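Local coordinates for Thiol:disulfide interchange protein DsbC (Haemophilus influenzae, PDB 1T3B) that probably isomerises and transfers disulfide bonds in periplasmic proteins, working as a homodimer with a redox-active cysteine pair in each thioredoxin-like domain, at residues L121-A126 with F177-T182. Sequence-based numbering, arbitrary orientation.
Sequences LAFPRA and FGVRGT
Beside the redox-active disulfide of the thioredoxin-like domain, the end of strand 116-122 and the turn that follows it meet the loop leading from helix 166-177 to strand 184-186, the loop that in thioredoxin folds usually carries a cis-proline. The side chains of Phe123 and Val179 run toward one another. Val179 sets its CG1 methyl above the middle of the Phe123 ring, 4.0 Å from the centroid and 8° off the ring normal, a CH-pi contact; its CB lies 3.9 Å from Phe123 CE1. With CG anti to the backbone N (chi1 -167°), the Phe123 ring extends toward the loop. Thr182 CG2 meets the same ring obliquely, 3.6 Å from Phe123 CD2. Tyr171 stacks on Phe123, and Phe93 of strand 88-94 touches both Phe123 and Val179. Further out, the Arg125 chain, bent at chi3 (-56°), brings one guanidinium face to Thr182 OG1. That oxygen is 3.4 Å from Arg125 CD, and NH1 comes equally near but at a poor angle for a hydrogen bond. Arg125 and Thr182 both touch Cys98. Across this interface the grip is thus apolar, made through the Phe123 ring, with a looser polar approach beside the disulfide; Thr182, touching both that ring and Cys98, joins the packing to the redox-active pair.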
loop_
_atom_site.group_PDB
_atom_site.type_symbol
_atom_site.label_atom_id
_atom_site.label_comp_id
_atom_site.label_asym_id
_atom_site.label_seq_id
_atom_site.Cartn_x
_atom_site.Cartn_y
_atom_site.Cartn_z
ATOM N N LEU A 121 -26.362 -2.744 -11.160
ATOM C CA LEU A 121 -26.049 -3.035 -9.780
ATOM C C LEU A 121 -26.359 -1.686 -9.154
ATOM O O LEU A 121 -26.286 -0.665 -9.826
ATOM C CB LEU A 121 -24.571 -3.366 -9.621
ATOM C CG LEU A 121 -24.226 -4.813 -9.934
ATOM C CD1 LEU A 121 -22.757 -5.040 -9.828
ATOM C CD2 LEU A 121 -24.956 -5.700 -8.952
ATOM N N ALA A 122 -26.707 -1.665 -7.879
ATOM C CA ALA A 122 -27.029 -0.403 -7.249
ATOM C C ALA A 122 -25.818 0.249 -6.614
ATOM O O ALA A 122 -24.899 -0.416 -6.136
ATOM C CB ALA A 122 -28.114 -0.596 -6.198
ATOM N N PHE A 123 -25.826 1.570 -6.610
ATOM C CA PHE A 123 -24.754 2.293 -5.990
ATOM C C PHE A 123 -25.281 3.571 -5.376
ATOM O O PHE A 123 -25.116 4.648 -5.945
ATOM C CB PHE A 123 -23.655 2.626 -6.995
ATOM C CG PHE A 123 -22.384 3.094 -6.348
ATOM C CD1 PHE A 123 -21.475 2.178 -5.822
ATOM C CD2 PHE A 123 -22.129 4.452 -6.193
ATOM C CE1 PHE A 123 -20.342 2.606 -5.152
ATOM C CE2 PHE A 123 -20.994 4.891 -5.521
ATOM C CZ PHE A 123 -20.103 3.964 -5.000
ATOM N N PRO A 124 -25.966 3.469 -4.225
ATOM C CA PRO A 124 -26.487 4.682 -3.582
ATOM C C PRO A 124 -25.351 5.515 -2.972
ATOM O O PRO A 124 -24.811 5.202 -1.905
ATOM C CB PRO A 124 -27.478 4.138 -2.546
ATOM C CG PRO A 124 -27.016 2.752 -2.297
ATOM C CD PRO A 124 -26.588 2.266 -3.652
ATOM N N ARG A 125 -25.002 6.581 -3.684
ATOM C CA ARG A 125 -23.918 7.484 -3.307
ATOM C C ARG A 125 -24.033 8.131 -1.928
ATOM O O ARG A 125 -23.107 8.037 -1.125
ATOM C CB ARG A 125 -23.765 8.562 -4.386
ATOM C CG ARG A 125 -23.333 8.004 -5.732
ATOM C CD ARG A 125 -23.400 9.052 -6.827
ATOM N NE ARG A 125 -24.726 9.645 -6.953
ATOM C CZ ARG A 125 -25.062 10.529 -7.886
ATOM N NH1 ARG A 125 -24.165 10.915 -8.777
ATOM N NH2 ARG A 125 -26.289 11.032 -7.920
ATOM N N ALA A 126 -25.159 8.794 -1.659
ATOM C CA ALA A 126 -25.386 9.452 -0.372
ATOM C C ALA A 126 -25.630 8.414 0.732
ATOM O O ALA A 126 -26.564 8.538 1.536
ATOM C CB ALA A 126 -26.580 10.416 -0.480
ATOM N N PHE A 177 -14.152 -1.964 -6.313
ATOM C CA PHE A 177 -13.787 -1.713 -7.697
ATOM C C PHE A 177 -13.235 -0.303 -7.884
ATOM O O PHE A 177 -12.600 -0.001 -8.893
ATOM C CB PHE A 177 -15.005 -1.915 -8.600
ATOM C CG PHE A 177 -15.122 -3.301 -9.157
ATOM C CD1 PHE A 177 -14.334 -3.694 -10.232
ATOM C CD2 PHE A 177 -15.990 -4.222 -8.589
ATOM C CE1 PHE A 177 -14.408 -4.987 -10.733
ATOM C CE2 PHE A 177 -16.074 -5.522 -9.081
ATOM C CZ PHE A 177 -15.283 -5.907 -10.152
ATOM N N GLY A 178 -13.477 0.564 -6.908
ATOM C CA GLY A 178 -13.004 1.930 -7.016
ATOM C C GLY A 178 -14.037 2.855 -7.629
ATOM O O GLY A 178 -13.687 3.860 -8.239
ATOM N N VAL A 179 -15.315 2.532 -7.478
ATOM C CA VAL A 179 -16.336 3.399 -8.039
ATOM C C VAL A 179 -16.358 4.667 -7.202
ATOM O O VAL A 179 -16.426 4.604 -5.978
ATOM C CB VAL A 179 -17.735 2.739 -8.013
ATOM C CG1 VAL A 179 -18.721 3.572 -8.841
ATOM C CG2 VAL A 179 -17.647 1.321 -8.548
ATOM N N ARG A 180 -16.300 5.815 -7.862
ATOM C CA ARG A 180 -16.295 7.083 -7.150
ATOM C C ARG A 180 -17.391 8.026 -7.636
ATOM O O ARG A 180 -17.420 9.208 -7.308
ATOM C CB ARG A 180 -14.914 7.724 -7.297
ATOM C CG ARG A 180 -13.802 6.815 -6.821
ATOM C CD ARG A 180 -12.441 7.412 -7.057
ATOM N NE ARG A 180 -12.312 8.746 -6.470
ATOM C CZ ARG A 180 -11.155 9.366 -6.256
ATOM N NH1 ARG A 180 -10.005 8.782 -6.574
ATOM N NH2 ARG A 180 -11.150 10.575 -5.717
ATOM N N GLY A 181 -18.307 7.482 -8.415
ATOM C CA GLY A 181 -19.403 8.277 -8.936
ATOM C C GLY A 181 -20.209 7.399 -9.864
ATOM O O GLY A 181 -19.845 6.244 -10.091
ATOM N N THR A 182 -21.293 7.933 -10.412
ATOM C CA THR A 182 -22.127 7.147 -11.306
ATOM C C THR A 182 -22.576 7.932 -12.524
ATOM O O THR A 182 -22.716 9.145 -12.478
ATOM C CB THR A 182 -23.365 6.594 -10.552
ATOM O OG1 THR A 182 -24.048 7.669 -9.894
ATOM C CG2 THR A 182 -22.941 5.569 -9.506
#